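Local coordinates for protein ubiquitin conjugating enzyme (Agrocybe aegerita, PDB 3WE5) that probably accepts activated ubiquitin from an E1 enzyme and passes it on to target proteins, as a UBE2W-type E2 conjugating enzyme, at residues F58-M63 with Y73-R78; H105-G110 with P147-R152; K31-I36 with S51-W56; A114-S119 with I128-T133; S66-E71 with S136-C141. All blocks are in the same frame, centred on the assembly; numbering follows the deposited sequence.

From the N terminus, helix 24-39 comes first. Contact 3 closes the first loop, setting residues 31-36 of this helix against the turn that enters strand 55-61. Contact 1 follows in series and pairs that strand with strand 72-78. Contact 5 starts in the loop between these two strands, so it crosses contact 1, and it ends at the C-terminal end of helix 127-140. Contact 2 opens at residues 105-110, inside the span of contact 5, and closes on helix 150-156, so these two also cross. Contact 4 is nested within both and packs residues 114-119 on helix 127-140. Contact 1 lies within the sheet, while contacts 2, 4 and 5 bind loops to the two later helices.

Contact 1 of 5, residues F58-M63 with Y73-R78; sequences FTIEVM and YTLQFR
Phe-58 and Phe-77 meet at a slant at one end of this strand pair. Phe-58 CD1 lies 3.7 Å from Phe-77 CE1. The ring planes are 68° apart, an oblique pair. Both rings have CG anti to their own carbonyl carbon (chi1 -68° and -73°), and this brings the CD1-CE1 sides of the two rings together. On the same face, Ile-60 CG1 sits 3.9 Å from Leu-75 CD2. Leu-75 holds CG anti to the backbone N (chi1 -175°), which carries its CD2 branch across the isoleucine. Tyr-73 continues this face, its ring edge directed at Ile-60 O. On the other face, Thr-59 pairs with Thr-74, and their contact is slight.

The backbones join through two hydrogen-bonded pairs. Phe-58 N gives to Leu-75 O at 2.9 Å, and Leu-75 N returns a bond to Phe-58 O. Ile-60 N reaches Tyr-73 O at 2.8 Å, and Tyr-73 N returns one to Ile-60 O. The apolar face meets helix 127-140, where Val-127 touches both phenylalanines. This is an antiparallel beta hairpin, the central pair of strands in the four-stranded meander sheet of the ubiquitin-conjugating enzyme fold.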
# COMPACT_ATOMS: atom_id res chain seq x y z
N PHE A 58 3.53 8.00 -23.20
CA PHE A 58 2.42 7.18 -23.69
C PHE A 58 1.12 7.59 -22.99
O PHE A 58 1.14 8.14 -21.90
CB PHE A 58 2.67 5.70 -23.36
CG PHE A 58 3.80 5.09 -24.11
CD1 PHE A 58 5.11 5.28 -23.69
CD2 PHE A 58 3.57 4.31 -25.24
CE1 PHE A 58 6.16 4.70 -24.38
CE2 PHE A 58 4.60 3.72 -25.94
CZ PHE A 58 5.93 3.94 -25.51
N THR A 59 -0.02 7.30 -23.62
CA THR A 59 -1.27 7.24 -22.85
C THR A 59 -1.62 5.78 -22.61
O THR A 59 -1.36 4.94 -23.46
CB THR A 59 -2.42 7.97 -23.52
OG1 THR A 59 -2.68 7.41 -24.80
CG2 THR A 59 -2.10 9.44 -23.67
N ILE A 60 -2.18 5.52 -21.43
CA ILE A 60 -2.56 4.16 -21.03
C ILE A 60 -4.04 4.20 -20.68
O ILE A 60 -4.47 4.94 -19.78
CB ILE A 60 -1.79 3.73 -19.79
CG1 ILE A 60 -0.27 3.75 -20.05
CG2 ILE A 60 -2.27 2.35 -19.31
CD1 ILE A 60 0.20 2.83 -21.15
N GLU A 61 -4.82 3.39 -21.40
CA GLU A 61 -6.23 3.20 -21.03
C GLU A 61 -6.41 1.74 -20.69
O GLU A 61 -5.94 0.87 -21.41
CB GLU A 61 -7.15 3.57 -22.19
CG GLU A 61 -8.62 3.30 -21.85
CD GLU A 61 -9.57 3.93 -22.84
OE1 GLU A 61 -9.12 4.76 -23.65
OE2 GLU A 61 -10.78 3.58 -22.78
N VAL A 62 -7.09 1.47 -19.58
CA VAL A 62 -7.33 0.10 -19.16
C VAL A 62 -8.62 -0.33 -19.84
O VAL A 62 -9.63 0.38 -19.77
CB VAL A 62 -7.51 0.01 -17.65
CG1 VAL A 62 -7.70 -1.44 -17.22
CG2 VAL A 62 -6.29 0.62 -16.92
N MET A 63 -8.57 -1.49 -20.49
CA MET A 63 -9.71 -1.99 -21.25
C MET A 63 -10.45 -3.01 -20.40
O MET A 63 -10.04 -3.33 -19.28
CB MET A 63 -9.25 -2.67 -22.54
CG MET A 63 -8.35 -1.79 -23.44
SD MET A 63 -9.11 -0.22 -23.84
CE MET A 63 -10.47 -0.74 -24.90
N TYR A 73 -4.48 7.76 -18.91
CA TYR A 73 -3.47 8.34 -18.04
C TYR A 73 -2.21 8.51 -18.84
O TYR A 73 -1.93 7.72 -19.72
CB TYR A 73 -3.19 7.43 -16.85
CG TYR A 73 -4.43 7.28 -16.00
CD1 TYR A 73 -4.72 8.21 -15.03
CD2 TYR A 73 -5.31 6.22 -16.21
CE1 TYR A 73 -5.84 8.11 -14.26
CE2 TYR A 73 -6.46 6.11 -15.43
CZ TYR A 73 -6.71 7.06 -14.46
OH TYR A 73 -7.83 7.00 -13.64
N THR A 74 -1.42 9.53 -18.50
CA THR A 74 -0.17 9.75 -19.22
C THR A 74 0.97 9.13 -18.43
O THR A 74 1.11 9.39 -17.23
CB THR A 74 0.05 11.25 -19.43
OG1 THR A 74 -0.99 11.75 -20.28
CG2 THR A 74 1.39 11.53 -20.07
N LEU A 75 1.76 8.31 -19.12
CA LEU A 75 2.87 7.56 -18.51
C LEU A 75 4.17 8.02 -19.16
O LEU A 75 4.30 8.04 -20.38
CB LEU A 75 2.67 6.06 -18.76
CG LEU A 75 3.64 5.07 -18.11
CD1 LEU A 75 3.53 5.15 -16.58
CD2 LEU A 75 3.36 3.63 -18.60
N GLN A 76 5.14 8.39 -18.31
CA GLN A 76 6.42 8.91 -18.79
C GLN A 76 7.53 7.90 -18.52
O GLN A 76 7.56 7.29 -17.45
CB GLN A 76 6.71 10.21 -18.03
CG GLN A 76 8.06 10.89 -18.33
CD GLN A 76 8.23 12.09 -17.39
OE1 GLN A 76 7.66 13.14 -17.62
NE2 GLN A 76 8.96 11.90 -16.30
N PHE A 77 8.37 7.69 -19.53
CA PHE A 77 9.59 6.89 -19.41
C PHE A 77 10.78 7.82 -19.53
O PHE A 77 10.85 8.60 -20.47
CB PHE A 77 9.67 5.89 -20.56
CG PHE A 77 8.72 4.75 -20.42
CD1 PHE A 77 7.37 4.95 -20.64
CD2 PHE A 77 9.17 3.49 -20.06
CE1 PHE A 77 6.47 3.87 -20.50
CE2 PHE A 77 8.31 2.45 -19.92
CZ PHE A 77 6.95 2.63 -20.12
N ARG A 78 11.72 7.72 -18.59
CA ARG A 78 13.02 8.38 -18.76
C ARG A 78 14.13 7.35 -18.80
O ARG A 78 14.14 6.40 -17.99
CB ARG A 78 13.25 9.39 -17.62
CG ARG A 78 12.48 10.68 -17.80
CD ARG A 78 12.84 11.71 -16.75
NE ARG A 78 12.22 11.39 -15.47
CZ ARG A 78 12.44 12.06 -14.34
NH1 ARG A 78 13.30 13.07 -14.33
NH2 ARG A 78 11.82 11.71 -13.23

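Contact 2 of 5, residues H105-G110 with P147-R152; sequences HVYSNG and PADNDR
Tyr-107 lies against Pro-147, and its hydroxyl reaches Asp-149. The bond from Tyr-107 OH to Asp-149 OD1 is short, 2.6 Å. It uses the syn lone pair of OD1, on the side of the other carboxylate oxygen. The ring and carboxylate planes stand 73° apart. Pro-147 CG sits over one face of the tyrosine ring, 4.0 Å from its centroid, in a CH-pi contact. Pro-147 CB comes closer to the rim, 3.6 Å from Tyr-107 CE1.

Asn-150 grips the next residue with both ends of its amide. Its OD1 takes the backbone N of Ser-108 at 2.8 Å, in the carbonyl plane and on a lone pair. Its ND2 gives to Ser-108 OG at 3.1 Å, close to the amide plane. Asn-150 CG is anti to its backbone N (chi1 -174°), which swings the amide out to both atoms.

Two type I beta turns face each other here, Tyr-107 to Gly-110 and Pro-147 to Asn-150. The second leads into helix 150-156, with Asp-149 at the N-cap position. The first follows His-103, Pro-104 and His-105, the HPH sequence that UBE2W-type enzymes have where most E2s have HPN. A leucine in place of Tyr-107 would probably leave Asp-149 OD1 without its hydroxyl mate and Pro-147 without a ring face to lie on.

Further out, Tyr-153 stacks on the Tyr-107 ring. Across the subunit interface, Arg-152 of the second subunit forms a salt bridge with Asp-149 OD2 and a hydrogen bond with Tyr-107 OH.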
# COMPACT_ATOMS: atom_id res chain seq x y z
N HIS A 105 -0.50 0.71 -5.73
CA HIS A 105 0.91 0.72 -6.10
C HIS A 105 1.34 2.00 -6.81
O HIS A 105 2.47 2.10 -7.29
CB HIS A 105 1.24 -0.51 -6.95
CG HIS A 105 1.23 -1.78 -6.17
ND1 HIS A 105 2.38 -2.35 -5.66
CD2 HIS A 105 0.21 -2.58 -5.76
CE1 HIS A 105 2.08 -3.45 -5.00
NE2 HIS A 105 0.77 -3.62 -5.05
N VAL A 106 0.45 3.00 -6.84
CA VAL A 106 0.75 4.28 -7.48
C VAL A 106 0.63 5.44 -6.52
O VAL A 106 -0.44 5.69 -5.97
CB VAL A 106 -0.16 4.54 -8.71
CG1 VAL A 106 0.25 5.86 -9.40
CG2 VAL A 106 -0.02 3.39 -9.70
N TYR A 107 1.73 6.16 -6.31
CA TYR A 107 1.74 7.30 -5.40
C TYR A 107 1.05 8.51 -6.03
O TYR A 107 0.93 8.59 -7.25
CB TYR A 107 3.17 7.60 -4.97
CG TYR A 107 3.71 6.54 -4.04
CD1 TYR A 107 3.32 6.52 -2.70
CD2 TYR A 107 4.55 5.53 -4.50
CE1 TYR A 107 3.78 5.54 -1.84
CE2 TYR A 107 5.01 4.55 -3.65
CZ TYR A 107 4.62 4.56 -2.32
OH TYR A 107 5.06 3.59 -1.45
N SER A 108 0.59 9.44 -5.21
CA SER A 108 -0.14 10.61 -5.72
C SER A 108 0.75 11.53 -6.55
O SER A 108 0.25 12.37 -7.31
CB SER A 108 -0.79 11.38 -4.56
OG SER A 108 0.21 11.86 -3.67
N ASN A 109 2.07 11.39 -6.41
CA ASN A 109 3.01 12.14 -7.21
C ASN A 109 3.33 11.41 -8.52
O ASN A 109 4.18 11.85 -9.28
CB ASN A 109 4.29 12.43 -6.44
CG ASN A 109 5.13 11.19 -6.19
OD1 ASN A 109 4.67 10.06 -6.36
ND2 ASN A 109 6.38 11.40 -5.77
N GLY A 110 2.66 10.28 -8.75
CA GLY A 110 2.84 9.56 -10.01
C GLY A 110 3.87 8.45 -9.99
O GLY A 110 3.93 7.63 -10.93
N PRO A 147 -1.58 4.08 -1.96
CA PRO A 147 -0.67 3.29 -1.11
C PRO A 147 -0.77 3.72 0.35
O PRO A 147 -1.08 4.88 0.62
CB PRO A 147 0.71 3.69 -1.63
CG PRO A 147 0.48 4.03 -3.07
CD PRO A 147 -0.88 4.68 -3.11
N ALA A 148 -0.49 2.80 1.26
CA ALA A 148 -0.55 3.08 2.69
C ALA A 148 0.38 4.22 3.10
O ALA A 148 0.01 5.08 3.89
CB ALA A 148 -0.22 1.81 3.49
N ASP A 149 1.60 4.22 2.57
CA ASP A 149 2.57 5.22 2.98
C ASP A 149 2.57 6.44 2.08
O ASP A 149 3.57 7.16 2.00
CB ASP A 149 3.99 4.62 3.03
CG ASP A 149 4.55 4.28 1.64
OD1 ASP A 149 3.78 3.81 0.77
OD2 ASP A 149 5.77 4.47 1.42
N ASN A 150 1.44 6.69 1.40
CA ASN A 150 1.40 7.70 0.33
C ASN A 150 1.92 9.06 0.77
O ASN A 150 2.84 9.60 0.17
CB ASN A 150 0.01 7.85 -0.28
CG ASN A 150 -0.00 8.79 -1.48
OD1 ASN A 150 0.35 8.39 -2.59
ND2 ASN A 150 -0.41 10.03 -1.27
N ASP A 151 1.36 9.62 1.84
CA ASP A 151 1.77 10.96 2.26
C ASP A 151 3.22 11.00 2.75
O ASP A 151 3.96 11.94 2.42
CB ASP A 151 0.80 11.52 3.31
CG ASP A 151 -0.62 11.63 2.77
OD1 ASP A 151 -0.77 11.83 1.55
OD2 ASP A 151 -1.57 11.50 3.57
N ARG A 152 3.63 9.99 3.51
CA ARG A 152 5.00 9.86 3.99
C ARG A 152 5.98 9.87 2.82
O ARG A 152 6.93 10.65 2.79
CB ARG A 152 5.16 8.57 4.80
CG ARG A 152 6.53 8.39 5.44
CD ARG A 152 6.47 7.48 6.68
NE ARG A 152 6.42 6.06 6.34
CZ ARG A 152 5.32 5.31 6.43
NH1 ARG A 152 4.18 5.85 6.85
NH2 ARG A 152 5.36 4.03 6.11

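Contact 3 of 5, residues K31-I36 with S51-W56; sequences KELREI and SDFSKW
The N-terminal helix of the ubiquitin-conjugating enzyme fold packs here on the turn that leads into strand 55-61. Trp-56 carries most of the contact with the six-membered end of its indole. Its CH2 is 3.9 Å from Leu-33 CB. Its CZ3 is 4.0 Å from Ile-36 CD1, one helical turn along. Glu-32 CB comes to the indole edge, near the ring plane. The tryptophan has CG anti to its carbonyl carbon (chi1 -67°), which sends the indole toward the helix.

Leu-33 also serves Phe-53. Its CD2 branch lies 4.0 Å from Phe-53 CE1, and the two side chains cross at about a right angle.

The bend is fixed by Asp-52 in an Asx motif. Its OD1 accepts from Ser-54 N at 2.9 Å, the Asx turn, and from Lys-55 N at 2.8 Å, both from the same face of the carboxylate. Asp-52 also offers its backbone O to Trp-56 NE1, 2.8 Å away and in the plane of the indole. This bond helps fix the rotation of the ring.

The carboxylate of Glu-32 turns to other partners: Arg-28, Tyr-83 and Val-127 N. Phe-79 meets the Trp-56 ring edge-to-face.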
# COMPACT_ATOMS: atom_id res chain seq x y z
N LYS A 31 15.58 1.00 -31.96
CA LYS A 31 14.97 -0.23 -32.44
C LYS A 31 13.60 -0.42 -31.80
O LYS A 31 12.66 -0.84 -32.49
CB LYS A 31 15.88 -1.46 -32.20
CG LYS A 31 15.20 -2.74 -32.73
CD LYS A 31 16.16 -3.78 -33.24
CE LYS A 31 15.38 -4.89 -33.95
NZ LYS A 31 14.32 -5.44 -33.07
N GLU A 32 13.46 -0.10 -30.52
CA GLU A 32 12.15 -0.22 -29.88
C GLU A 32 11.17 0.73 -30.54
O GLU A 32 10.00 0.39 -30.72
CB GLU A 32 12.23 0.05 -28.39
CG GLU A 32 13.07 -0.97 -27.60
CD GLU A 32 12.78 -0.97 -26.11
OE1 GLU A 32 11.63 -0.71 -25.63
OE2 GLU A 32 13.73 -1.20 -25.32
N LEU A 33 11.64 1.93 -30.89
CA LEU A 33 10.76 2.90 -31.54
C LEU A 33 10.35 2.43 -32.92
O LEU A 33 9.20 2.63 -33.33
CB LEU A 33 11.44 4.27 -31.65
CG LEU A 33 10.58 5.40 -32.21
CD1 LEU A 33 9.42 5.64 -31.28
CD2 LEU A 33 11.43 6.69 -32.32
N ARG A 34 11.30 1.85 -33.67
CA ARG A 34 11.02 1.28 -34.98
C ARG A 34 9.94 0.21 -34.86
O ARG A 34 9.00 0.18 -35.67
CB ARG A 34 12.31 0.65 -35.54
CG ARG A 34 12.23 0.02 -36.92
CD ARG A 34 13.65 -0.49 -37.33
NE ARG A 34 14.57 0.64 -37.51
CZ ARG A 34 15.66 0.90 -36.77
NH1 ARG A 34 16.05 0.12 -35.75
NH2 ARG A 34 16.38 1.97 -37.05
N GLU A 35 10.06 -0.63 -33.84
CA GLU A 35 9.06 -1.70 -33.66
C GLU A 35 7.69 -1.16 -33.27
O GLU A 35 6.68 -1.68 -33.74
CB GLU A 35 9.56 -2.77 -32.69
CG GLU A 35 10.85 -3.46 -33.17
CD GLU A 35 10.75 -4.09 -34.56
OE1 GLU A 35 9.68 -4.64 -34.90
OE2 GLU A 35 11.75 -4.03 -35.31
N ILE A 36 7.63 -0.12 -32.43
CA ILE A 36 6.35 0.52 -32.08
C ILE A 36 5.71 1.07 -33.35
O ILE A 36 4.49 0.91 -33.56
CB ILE A 36 6.55 1.62 -31.03
CG1 ILE A 36 6.83 0.98 -29.67
CG2 ILE A 36 5.31 2.55 -30.92
CD1 ILE A 36 7.39 1.96 -28.62
N SER A 51 10.38 12.13 -28.87
CA SER A 51 11.08 13.15 -29.65
C SER A 51 12.59 13.13 -29.48
O SER A 51 13.31 13.82 -30.21
CB SER A 51 10.53 14.52 -29.30
OG SER A 51 9.20 14.59 -29.76
N ASP A 52 13.04 12.31 -28.53
CA ASP A 52 14.47 12.03 -28.38
C ASP A 52 14.58 10.64 -27.81
O ASP A 52 13.59 9.92 -27.77
CB ASP A 52 15.16 13.06 -27.43
CG ASP A 52 14.57 13.11 -26.01
OD1 ASP A 52 13.88 12.17 -25.49
OD2 ASP A 52 14.79 14.16 -25.36
N PHE A 53 15.77 10.27 -27.36
CA PHE A 53 15.92 8.98 -26.68
C PHE A 53 16.22 9.09 -25.19
O PHE A 53 16.87 8.21 -24.59
CB PHE A 53 16.91 8.08 -27.46
CG PHE A 53 16.44 7.78 -28.85
CD1 PHE A 53 15.33 6.96 -29.05
CD2 PHE A 53 17.04 8.37 -29.95
CE1 PHE A 53 14.86 6.69 -30.31
CE2 PHE A 53 16.57 8.11 -31.24
CZ PHE A 53 15.47 7.27 -31.42
N SER A 54 15.70 10.15 -24.58
CA SER A 54 15.83 10.38 -23.16
C SER A 54 14.50 10.33 -22.43
O SER A 54 14.44 9.96 -21.26
CB SER A 54 16.47 11.75 -22.91
OG SER A 54 17.77 11.76 -23.45
N LYS A 55 13.43 10.75 -23.10
CA LYS A 55 12.11 10.79 -22.45
C LYS A 55 11.02 10.51 -23.48
O LYS A 55 10.92 11.21 -24.49
CB LYS A 55 11.85 12.16 -21.78
CG LYS A 55 10.58 12.19 -20.93
CD LYS A 55 10.48 13.50 -20.11
CE LYS A 55 10.33 14.71 -21.01
NZ LYS A 55 9.09 14.62 -21.85
N TRP A 56 10.17 9.52 -23.18
CA TRP A 56 9.00 9.21 -24.02
C TRP A 56 7.72 9.30 -23.20
O TRP A 56 7.71 9.10 -21.98
CB TRP A 56 9.10 7.78 -24.58
CG TRP A 56 10.21 7.51 -25.57
CD1 TRP A 56 11.14 8.39 -26.06
CD2 TRP A 56 10.47 6.25 -26.19
NE1 TRP A 56 11.98 7.74 -26.95
CE2 TRP A 56 11.58 6.42 -27.05
CE3 TRP A 56 9.87 4.98 -26.10
CZ2 TRP A 56 12.13 5.37 -27.81
CZ3 TRP A 56 10.41 3.93 -26.85
CH2 TRP A 56 11.53 4.13 -27.71

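Contact 4 of 5, residues A114-S119 with I128-T133; sequences ASILGS and IAVCVT
Ile-116 and Thr-133 reach toward each other tip to tip. Ile-116 CD1 lies 3.4 Å from Thr-133 OG1 and 3.8 Å from Thr-133 CB. The same methyl rests on the helix backbone, 3.8 Å from Val-130 CA. It also touches Val-130 CG2 at 3.9 Å. One methyl thus sits between Val-130 and Thr-133, about one turn apart on helix 127-140. The isoleucine gets there with CG1 anti to its backbone N (chi1 -165°) and the chain extended beyond it.

Residues 115-117 form a short 3-10 turn, closed by a bond from Leu-117 N to Ala-114 O. It belongs to the long connection between strand 89-92 and helix 127-140 of the ubiquitin-conjugating enzyme fold, and the contact lays this connection against the helix. On the helix, Thr-133 OG1 gives a bond to Ala-129 O at 2.9 Å. Thr-133 N reaches that oxygen from the opposite face of its carbonyl plane. With an alanine at Thr-133, Ala-129 O would probably be left with one donor of the two, and a gap would be likely beside Ile-116 CD1.

The rest is looser. Leu-117 CD2 makes a single touch with Val-130 CG1, at 4.0 Å, the side chains crossing at about a right angle. Ser-115, Gly-118 and Ser-119 lie on the solvent side of the turn. Val-130 also touches Phe-77 of the sheet and Trp-121.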
# COMPACT_ATOMS: atom_id res chain seq x y z
N ALA A 114 6.39 -1.08 -8.63
CA ALA A 114 6.13 -2.30 -9.40
C ALA A 114 7.44 -3.01 -9.59
O ALA A 114 8.46 -2.37 -9.84
CB ALA A 114 5.51 -1.97 -10.74
N SER A 115 7.43 -4.34 -9.46
CA SER A 115 8.65 -5.14 -9.54
C SER A 115 9.38 -5.04 -10.88
O SER A 115 10.61 -5.08 -10.92
CB SER A 115 8.37 -6.60 -9.17
OG SER A 115 7.31 -7.14 -9.94
N ILE A 116 8.62 -4.86 -11.97
CA ILE A 116 9.21 -4.68 -13.30
C ILE A 116 10.13 -3.46 -13.35
O ILE A 116 11.03 -3.40 -14.19
CB ILE A 116 8.10 -4.57 -14.39
CG1 ILE A 116 8.68 -4.75 -15.79
CG2 ILE A 116 7.32 -3.28 -14.29
CD1 ILE A 116 7.61 -4.98 -16.86
N LEU A 117 9.90 -2.49 -12.47
CA LEU A 117 10.71 -1.26 -12.46
C LEU A 117 11.90 -1.37 -11.52
O LEU A 117 12.75 -0.49 -11.48
CB LEU A 117 9.87 -0.05 -12.08
CG LEU A 117 8.63 0.14 -12.96
CD1 LEU A 117 7.80 1.32 -12.47
CD2 LEU A 117 9.05 0.34 -14.40
N GLY A 118 11.94 -2.45 -10.74
CA GLY A 118 13.00 -2.65 -9.77
C GLY A 118 13.76 -3.96 -9.95
O GLY A 118 14.42 -4.18 -10.96
N SER A 119 13.65 -4.83 -8.94
CA SER A 119 14.36 -6.11 -8.92
C SER A 119 14.06 -7.02 -10.11
O SER A 119 14.88 -7.86 -10.47
CB SER A 119 13.99 -6.87 -7.64
OG SER A 119 12.65 -7.35 -7.74
N ILE A 128 7.31 -1.26 -24.24
CA ILE A 128 5.93 -1.73 -24.45
C ILE A 128 5.56 -2.81 -23.43
O ILE A 128 4.46 -2.80 -22.90
CB ILE A 128 5.71 -2.20 -25.88
CG1 ILE A 128 5.81 -1.00 -26.82
CG2 ILE A 128 4.34 -2.87 -26.03
CD1 ILE A 128 4.62 -0.03 -26.73
N ALA A 129 6.48 -3.71 -23.12
CA ALA A 129 6.22 -4.67 -22.02
C ALA A 129 5.90 -4.01 -20.69
O ALA A 129 5.01 -4.45 -19.97
CB ALA A 129 7.40 -5.69 -21.87
N VAL A 130 6.61 -2.94 -20.35
CA VAL A 130 6.30 -2.21 -19.15
C VAL A 130 4.89 -1.60 -19.23
O VAL A 130 4.14 -1.64 -18.25
CB VAL A 130 7.33 -1.09 -18.90
CG1 VAL A 130 6.93 -0.24 -17.70
CG2 VAL A 130 8.71 -1.71 -18.69
N CYS A 131 4.56 -1.00 -20.37
CA CYS A 131 3.23 -0.40 -20.55
C CYS A 131 2.12 -1.43 -20.32
O CYS A 131 1.12 -1.15 -19.64
CB CYS A 131 3.07 0.13 -21.96
SG CYS A 131 4.00 1.68 -22.27
N VAL A 132 2.31 -2.60 -20.93
CA VAL A 132 1.31 -3.68 -20.82
C VAL A 132 1.19 -4.18 -19.39
O VAL A 132 0.07 -4.41 -18.89
CB VAL A 132 1.68 -4.86 -21.74
CG1 VAL A 132 0.89 -6.12 -21.37
CG2 VAL A 132 1.47 -4.49 -23.21
N THR A 133 2.34 -4.37 -18.74
CA THR A 133 2.36 -4.77 -17.32
C THR A 133 1.65 -3.78 -16.41
O THR A 133 0.89 -4.18 -15.53
CB THR A 133 3.83 -5.00 -16.82
OG1 THR A 133 4.45 -6.00 -17.64
CG2 THR A 133 3.86 -5.44 -15.37

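Contact 5 of 5, residues S66-E71 with S136-C141; sequences SQYQGE and SMLASC
Tyr-68 holds CG anti to its carbonyl carbon (chi1 -47°), and this lays its ring across Leu-138. Cys-141 has SG anti to the backbone N (chi1 -173°), with SG and CB both near the tyrosine hydroxyl. The ring is held between two aliphatic groups. Leu-138 CD2 lies over one face, 4.0 Å above the plane, and Gln-67 CB lies over the opposite face. The Tyr-68 and Leu-138 side chains cross at about a right angle. Tyr-68 CE2 also comes within 3.2 Å of Leu-138 O. At the far end, Tyr-68 OH stands 3.7 Å from Cys-141 SG, but its hydrogen bond goes to Val-102 O.

Gln-67 CG packs 3.5 Å from Cys-141 O. The loop is shaped by an ST turn, in which Ser-66 OG accepts from Tyr-68 N at 3.0 Å. A type II beta turn follows, from Tyr-68 to Glu-71, and leads the chain toward strand 72-78.

One water links the backbones. It accepts from Gln-67 N at 3.0 Å. It is also hydrogen-bonded to Leu-138 O, 2.8 Å away, and to Cys-141 O.

The contact fastens the hairpin loop to the C-terminal end of helix 127-140. No direct hydrogen bond joins the two segments. They are joined mainly by packing round one ring and by a single bridging water, which meets carbonyl groups at the helix end.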
# COMPACT_ATOMS: atom_id res chain seq x y z
N SER A 66 -12.98 -2.56 -15.37
CA SER A 66 -12.01 -2.12 -14.38
C SER A 66 -12.51 -0.91 -13.63
O SER A 66 -13.57 -0.35 -13.93
CB SER A 66 -10.68 -1.77 -15.07
OG SER A 66 -10.77 -0.48 -15.64
N GLN A 67 -11.70 -0.47 -12.67
CA GLN A 67 -12.00 0.71 -11.88
C GLN A 67 -11.62 2.01 -12.59
O GLN A 67 -11.82 3.09 -12.05
CB GLN A 67 -11.28 0.62 -10.54
CG GLN A 67 -11.73 -0.57 -9.69
CD GLN A 67 -13.16 -0.43 -9.21
OE1 GLN A 67 -13.50 0.54 -8.52
NE2 GLN A 67 -14.02 -1.38 -9.59
N TYR A 68 -11.07 1.89 -13.79
CA TYR A 68 -10.54 3.05 -14.53
C TYR A 68 -11.16 3.12 -15.92
O TYR A 68 -10.57 3.65 -16.85
CB TYR A 68 -9.00 2.95 -14.62
CG TYR A 68 -8.35 2.61 -13.30
CD1 TYR A 68 -8.04 3.61 -12.39
CD2 TYR A 68 -8.06 1.29 -12.96
CE1 TYR A 68 -7.45 3.30 -11.18
CE2 TYR A 68 -7.48 0.98 -11.75
CZ TYR A 68 -7.18 1.99 -10.87
OH TYR A 68 -6.60 1.68 -9.65
N GLN A 69 -12.38 2.59 -16.05
CA GLN A 69 -13.05 2.53 -17.35
C GLN A 69 -13.14 3.90 -17.99
O GLN A 69 -13.52 4.88 -17.35
CB GLN A 69 -14.45 1.91 -17.18
CG GLN A 69 -15.05 1.31 -18.45
CD GLN A 69 -15.55 2.37 -19.41
OE1 GLN A 69 -16.10 3.39 -19.00
NE2 GLN A 69 -15.35 2.14 -20.71
N GLY A 70 -12.76 3.98 -19.27
CA GLY A 70 -12.89 5.20 -20.05
C GLY A 70 -11.90 6.31 -19.77
O GLY A 70 -12.04 7.42 -20.29
N GLU A 71 -10.89 6.04 -18.95
CA GLU A 71 -9.93 7.07 -18.57
C GLU A 71 -8.59 6.81 -19.26
O GLU A 71 -8.24 5.65 -19.49
CB GLU A 71 -9.77 7.07 -17.06
CG GLU A 71 -11.12 7.08 -16.36
CD GLU A 71 -11.01 7.13 -14.86
OE1 GLU A 71 -10.17 6.39 -14.31
OE2 GLU A 71 -11.77 7.90 -14.24
N SER A 136 -2.11 -3.89 -16.97
CA SER A 136 -2.63 -5.08 -16.29
C SER A 136 -2.69 -4.93 -14.78
O SER A 136 -3.60 -5.46 -14.12
CB SER A 136 -1.78 -6.30 -16.64
OG SER A 136 -1.88 -6.63 -18.01
N MET A 137 -1.71 -4.24 -14.21
CA MET A 137 -1.72 -3.94 -12.79
C MET A 137 -2.92 -3.07 -12.43
O MET A 137 -3.58 -3.30 -11.41
CB MET A 137 -0.42 -3.22 -12.40
CG MET A 137 -0.39 -2.66 -10.98
SD MET A 137 0.92 -1.43 -10.77
CE MET A 137 0.11 0.03 -11.39
N LEU A 138 -3.22 -2.09 -13.28
CA LEU A 138 -4.38 -1.25 -13.05
C LEU A 138 -5.65 -2.11 -13.21
O LEU A 138 -6.59 -1.99 -12.41
CB LEU A 138 -4.39 -0.05 -14.01
CG LEU A 138 -3.34 1.07 -13.83
CD1 LEU A 138 -3.51 2.13 -14.89
CD2 LEU A 138 -3.47 1.71 -12.47
N ALA A 139 -5.65 -2.99 -14.20
CA ALA A 139 -6.83 -3.82 -14.48
C ALA A 139 -7.15 -4.74 -13.30
O ALA A 139 -8.31 -5.08 -13.06
CB ALA A 139 -6.62 -4.63 -15.75
N SER A 140 -6.11 -5.16 -12.58
CA SER A 140 -6.26 -6.12 -11.49
C SER A 140 -6.87 -5.53 -10.21
O SER A 140 -7.33 -6.27 -9.34
CB SER A 140 -4.90 -6.75 -11.16
OG SER A 140 -4.13 -5.88 -10.35
N CYS A 141 -6.88 -4.20 -10.10
CA CYS A 141 -7.40 -3.53 -8.90
C CYS A 141 -8.91 -3.69 -8.76
O CYS A 141 -9.67 -3.40 -9.68
CB CYS A 141 -7.03 -2.05 -8.93
SG CYS A 141 -7.42 -1.11 -7.44
O HOH W 1 -9.35 -2.15 -11.97